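Local coordinates for protein carbohydrate oxidase (Microdochium nivale, PDB 3RJA) that oxidises the C1 hydroxyl of mono-, oligo- and polysaccharides to the corresponding lactones with its FAD cofactor, reducing molecular oxygen to hydrogen peroxide, at residues H153-L167 against F194-P206. Sequence-based numbering, arbitrary orientation.
With FAD (flavin-adenine dinucleotide), chain B.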
# COMPACT_ATOMS: atom_id res chain seq x y z
N HIS A 153 7.71 -1.24 14.02
CA HIS A 153 7.84 -2.66 13.63
C HIS A 153 8.08 -2.90 12.14
O HIS A 153 8.12 -4.04 11.72
CB HIS A 153 6.58 -3.45 14.03
CG HIS A 153 6.51 -3.81 15.49
ND1 HIS A 153 7.51 -4.51 16.13
CD2 HIS A 153 5.54 -3.61 16.41
CE1 HIS A 153 7.18 -4.68 17.40
NE2 HIS A 153 5.99 -4.14 17.59
N GLY A 154 8.17 -1.85 11.35
CA GLY A 154 8.52 -2.00 9.93
C GLY A 154 7.32 -2.19 9.00
O GLY A 154 6.16 -2.09 9.42
N LEU A 155 7.61 -2.43 7.71
CA LEU A 155 6.57 -2.61 6.68
C LEU A 155 5.90 -3.98 6.79
O LEU A 155 6.49 -4.95 7.32
CB LEU A 155 7.19 -2.44 5.29
CG LEU A 155 7.95 -1.10 5.01
CD1 LEU A 155 8.51 -1.11 3.62
CD2 LEU A 155 7.05 0.15 5.18
N ALA A 156 4.69 -4.07 6.25
CA ALA A 156 4.01 -5.35 6.09
C ALA A 156 4.97 -6.33 5.40
O ALA A 156 5.12 -7.45 5.85
CB ALA A 156 2.69 -5.20 5.29
N VAL A 157 5.62 -5.87 4.34
CA VAL A 157 6.58 -6.69 3.60
C VAL A 157 7.71 -7.26 4.48
O VAL A 157 8.20 -8.35 4.23
CB VAL A 157 7.15 -5.95 2.34
CG1 VAL A 157 8.16 -4.86 2.70
CG2 VAL A 157 7.78 -6.95 1.37
N ASP A 158 8.10 -6.52 5.52
CA ASP A 158 9.15 -6.96 6.43
C ASP A 158 8.74 -8.14 7.34
O ASP A 158 9.60 -8.77 7.92
CB ASP A 158 9.65 -5.76 7.24
CG ASP A 158 10.31 -4.69 6.36
OD1 ASP A 158 10.98 -5.08 5.36
OD2 ASP A 158 10.13 -3.48 6.66
N SER A 159 7.45 -8.44 7.44
CA SER A 159 7.02 -9.66 8.15
C SER A 159 7.15 -10.94 7.29
O SER A 159 7.02 -12.03 7.79
CB SER A 159 5.54 -9.51 8.60
OG SER A 159 4.70 -9.72 7.48
N VAL A 160 7.37 -10.78 5.99
CA VAL A 160 7.35 -11.92 5.07
C VAL A 160 8.63 -12.74 5.21
O VAL A 160 9.74 -12.23 4.97
CB VAL A 160 7.16 -11.45 3.58
CG1 VAL A 160 7.16 -12.64 2.62
CG2 VAL A 160 5.87 -10.59 3.40
N VAL A 161 8.48 -14.00 5.61
CA VAL A 161 9.62 -14.93 5.73
C VAL A 161 9.56 -16.05 4.69
O VAL A 161 10.51 -16.82 4.54
CB VAL A 161 9.78 -15.53 7.15
CG1 VAL A 161 10.04 -14.40 8.16
CG2 VAL A 161 8.52 -16.36 7.57
N GLY A 162 8.44 -16.15 3.97
CA GLY A 162 8.37 -17.07 2.84
C GLY A 162 7.08 -16.93 2.02
O GLY A 162 6.10 -16.34 2.50
N VAL A 163 7.09 -17.48 0.81
CA VAL A 163 5.89 -17.52 -0.03
C VAL A 163 5.85 -18.81 -0.84
O VAL A 163 6.90 -19.40 -1.14
CB VAL A 163 5.78 -16.30 -1.01
CG1 VAL A 163 5.36 -15.02 -0.26
CG2 VAL A 163 7.10 -16.07 -1.80
N THR A 164 4.64 -19.25 -1.15
CA THR A 164 4.41 -20.23 -2.18
C THR A 164 3.97 -19.42 -3.39
O THR A 164 3.12 -18.53 -3.27
CB THR A 164 3.32 -21.24 -1.76
OG1 THR A 164 3.75 -21.88 -0.54
CG2 THR A 164 3.11 -22.31 -2.83
N VAL A 165 4.54 -19.69 -4.55
CA VAL A 165 4.25 -18.83 -5.71
C VAL A 165 3.91 -19.70 -6.91
O VAL A 165 4.61 -20.68 -7.20
CB VAL A 165 5.46 -17.94 -6.05
CG1 VAL A 165 5.10 -16.90 -7.12
CG2 VAL A 165 6.02 -17.27 -4.83
N VAL A 166 2.86 -19.33 -7.63
CA VAL A 166 2.56 -19.91 -8.96
C VAL A 166 3.26 -19.07 -10.02
O VAL A 166 2.99 -17.86 -10.15
CB VAL A 166 1.03 -19.93 -9.23
CG1 VAL A 166 0.72 -20.49 -10.65
CG2 VAL A 166 0.31 -20.72 -8.18
N LEU A 167 4.17 -19.70 -10.77
CA LEU A 167 4.94 -18.98 -11.80
C LEU A 167 4.20 -18.92 -13.13
O LEU A 167 3.22 -19.65 -13.31
CB LEU A 167 6.33 -19.61 -12.02
CG LEU A 167 7.23 -19.72 -10.79
CD1 LEU A 167 8.61 -20.30 -11.15
CD2 LEU A 167 7.37 -18.37 -10.05
N PHE A 194 6.14 -11.15 -10.57
CA PHE A 194 6.86 -12.43 -10.67
C PHE A 194 6.07 -13.71 -10.62
O PHE A 194 6.62 -14.78 -10.86
CB PHE A 194 8.03 -12.46 -9.69
CG PHE A 194 8.93 -11.24 -9.83
CD1 PHE A 194 9.70 -11.08 -10.99
CD2 PHE A 194 8.94 -10.23 -8.84
CE1 PHE A 194 10.50 -9.93 -11.17
CE2 PHE A 194 9.74 -9.06 -9.02
CZ PHE A 194 10.52 -8.93 -10.18
N GLY A 195 4.77 -13.61 -10.30
CA GLY A 195 3.87 -14.77 -10.31
C GLY A 195 2.66 -14.41 -9.52
O GLY A 195 2.44 -13.23 -9.25
N ILE A 196 1.87 -15.41 -9.12
CA ILE A 196 0.71 -15.14 -8.25
C ILE A 196 1.05 -15.81 -6.91
O ILE A 196 1.20 -17.06 -6.84
CB ILE A 196 -0.59 -15.66 -8.88
CG1 ILE A 196 -0.82 -14.95 -10.22
CG2 ILE A 196 -1.80 -15.47 -7.90
CD1 ILE A 196 -1.98 -15.45 -11.03
N VAL A 197 1.23 -15.01 -5.86
CA VAL A 197 1.51 -15.58 -4.54
C VAL A 197 0.25 -16.32 -4.08
O VAL A 197 -0.86 -15.75 -4.10
CB VAL A 197 1.92 -14.52 -3.49
CG1 VAL A 197 2.13 -15.20 -2.08
CG2 VAL A 197 3.21 -13.79 -3.95
N ALA A 198 0.44 -17.58 -3.68
CA ALA A 198 -0.66 -18.49 -3.30
C ALA A 198 -0.72 -18.69 -1.78
O ALA A 198 -1.77 -19.03 -1.23
CB ALA A 198 -0.50 -19.87 -4.00
N VAL A 199 0.42 -18.51 -1.10
CA VAL A 199 0.47 -18.53 0.37
C VAL A 199 1.51 -17.51 0.83
O VAL A 199 2.64 -17.48 0.30
CB VAL A 199 0.88 -19.93 0.95
CG1 VAL A 199 0.88 -19.94 2.49
CG2 VAL A 199 -0.02 -21.06 0.41
N TRP A 200 1.13 -16.67 1.79
CA TRP A 200 2.12 -15.79 2.48
C TRP A 200 2.56 -16.43 3.78
O TRP A 200 1.72 -16.87 4.57
CB TRP A 200 1.52 -14.41 2.79
CG TRP A 200 1.16 -13.65 1.56
CD1 TRP A 200 -0.04 -13.65 0.88
CD2 TRP A 200 2.04 -12.79 0.82
NE1 TRP A 200 0.05 -12.85 -0.24
CE2 TRP A 200 1.31 -12.29 -0.29
CE3 TRP A 200 3.37 -12.38 0.99
CZ2 TRP A 200 1.89 -11.41 -1.24
CZ3 TRP A 200 3.93 -11.51 0.07
CH2 TRP A 200 3.19 -11.03 -1.04
N LYS A 201 3.86 -16.46 4.04
CA LYS A 201 4.35 -16.97 5.34
C LYS A 201 4.91 -15.81 6.14
O LYS A 201 5.85 -15.14 5.73
CB LYS A 201 5.34 -18.13 5.14
CG LYS A 201 4.81 -19.18 4.15
CD LYS A 201 5.81 -20.26 3.86
CE LYS A 201 5.35 -21.21 2.75
NZ LYS A 201 6.58 -21.93 2.18
N LEU A 202 4.28 -15.55 7.28
CA LEU A 202 4.45 -14.24 7.93
C LEU A 202 4.86 -14.35 9.38
O LEU A 202 4.16 -15.04 10.15
CB LEU A 202 3.12 -13.45 7.88
CG LEU A 202 2.48 -13.20 6.50
CD1 LEU A 202 1.15 -12.40 6.63
CD2 LEU A 202 3.46 -12.48 5.56
N ALA A 203 5.94 -13.67 9.76
CA ALA A 203 6.34 -13.56 11.17
C ALA A 203 5.35 -12.63 11.85
O ALA A 203 4.97 -11.60 11.27
CB ALA A 203 7.78 -12.96 11.30
N THR A 204 4.95 -12.95 13.08
CA THR A 204 4.03 -12.10 13.84
C THR A 204 4.71 -11.68 15.16
O THR A 204 5.72 -12.29 15.53
CB THR A 204 2.70 -12.81 14.15
OG1 THR A 204 2.93 -13.90 15.07
CG2 THR A 204 2.07 -13.32 12.87
N PHE A 205 4.16 -10.67 15.83
CA PHE A 205 4.55 -10.31 17.21
C PHE A 205 3.34 -10.40 18.17
O PHE A 205 2.19 -10.37 17.71
CB PHE A 205 5.22 -8.92 17.29
CG PHE A 205 4.44 -7.79 16.63
CD1 PHE A 205 3.54 -7.00 17.37
CD2 PHE A 205 4.68 -7.45 15.29
CE1 PHE A 205 2.85 -5.94 16.78
CE2 PHE A 205 4.02 -6.40 14.68
CZ PHE A 205 3.08 -5.64 15.41
N PRO A 206 3.60 -10.53 19.50
CA PRO A 206 2.46 -10.57 20.45
C PRO A 206 1.68 -9.27 20.31
O PRO A 206 2.28 -8.19 20.22
CB PRO A 206 3.14 -10.66 21.84
CG PRO A 206 4.57 -11.12 21.57
CD PRO A 206 4.90 -10.58 20.19
PA FAD B . -5.28 -5.47 -5.86
O1A FAD B . -6.09 -6.73 -5.76
O2A FAD B . -5.90 -4.38 -6.71
O5B FAD B . -3.83 -5.83 -6.47
C5B FAD B . -2.79 -4.86 -6.43
C4B FAD B . -1.62 -5.37 -7.29
O4B FAD B . -1.08 -6.56 -6.72
C3B FAD B . -2.04 -5.72 -8.72
O3B FAD B . -0.91 -5.55 -9.58
C2B FAD B . -2.32 -7.22 -8.58
O2B FAD B . -2.28 -7.97 -9.78
C1B FAD B . -1.21 -7.62 -7.62
N9A FAD B . -1.60 -8.83 -6.89
C8A FAD B . -2.79 -9.08 -6.23
N7A FAD B . -2.69 -10.33 -5.69
C5A FAD B . -1.48 -10.84 -5.98
C6A FAD B . -0.88 -12.06 -5.68
N6A FAD B . -1.54 -12.99 -4.95
N1A FAD B . 0.41 -12.28 -6.12
C2A FAD B . 1.08 -11.32 -6.88
N3A FAD B . 0.48 -10.13 -7.21
C4A FAD B . -0.79 -9.90 -6.75
N1 FAD B . -1.29 1.48 1.48
C2 FAD B . -0.37 1.54 2.53
O2 FAD B . 0.82 1.25 2.37
N3 FAD B . -0.87 1.87 3.79
C4 FAD B . -2.20 2.04 4.11
O4 FAD B . -2.57 2.23 5.29
C4X FAD B . -3.14 2.03 2.94
N5 FAD B . -4.44 2.20 3.14
C5X FAD B . -5.34 2.08 2.11
C6 FAD B . -6.73 2.18 2.35
C7 FAD B . -7.65 1.93 1.34
C7M FAD B . -9.17 2.05 1.61
C8 FAD B . -7.19 1.45 0.10
C8M FAD B . -8.16 1.13 -1.03
C9 FAD B . -5.83 1.41 -0.18
C9A FAD B . -4.88 1.70 0.82
N10 FAD B . -3.49 1.54 0.62
C10 FAD B . -2.58 1.78 1.64
C1' FAD B . -2.99 1.15 -0.74
C2' FAD B . -2.77 -0.36 -0.83
O2' FAD B . -1.59 -0.70 -0.11
C3' FAD B . -2.58 -0.77 -2.27
O3' FAD B . -3.65 -0.30 -3.06
C4' FAD B . -2.45 -2.30 -2.35
O4' FAD B . -1.72 -2.64 -3.49
C5' FAD B . -3.83 -2.98 -2.36
O5' FAD B . -3.66 -4.37 -2.41
P FAD B . -4.89 -5.29 -2.95
O1P FAD B . -4.55 -6.74 -2.83
O2P FAD B . -6.17 -4.90 -2.22
O3P FAD B . -4.96 -4.75 -4.46
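With CG wedged between its backbone N and carbonyl carbon (chi1 52°), Phe205 sets its ring against that of His153, whose own CG lies anti to the carbonyl carbon (chi1 -79°). This stack stands at one end of an antiparallel strand pair in the FAD-binding domain, a ladder that illustrates how two classic beta bulges adjust a register. The two rings form an offset face-to-face stack, centroids 3.8 Å apart and planes at 23°, His153 CD2 lying over the phenyl face, displaced toward CZ; Tyr264 meets the imidazole nearly perpendicularly. Were Phe205 replaced by an alanine, the imidazole would probably lose its stacked neighbour and be freer to turn. In one bulge, Lys201 O accepts from both Val161 N (2.9 Å) and Gly162 N (3.3 Å). In the other, Thr164 O takes a straight bond from Ala198 N (2.9 Å) and a weak one from Val199 N. On one side of the sheet Val163 CG1 lies 3.5 Å from Trp200 CE3, which Val160 CG2 also touches, while Val197 CG1 rests over a face of the indole, whose NE1 bonds Ser138. On the other side the extended Lys201 chain runs along Gly162 and past Thr164; Lys201 NZ forms a salt bridge, and Thr164 OG1 a hydrogen bond, with Glu174 OE1. Between the second bulge and Gly195 the strand edge reads the cofactor's adenine: Val197 N donates to FAD N1A (2.9 Å), and FAD N6A returns a bond to Val197 O (3.0 Å).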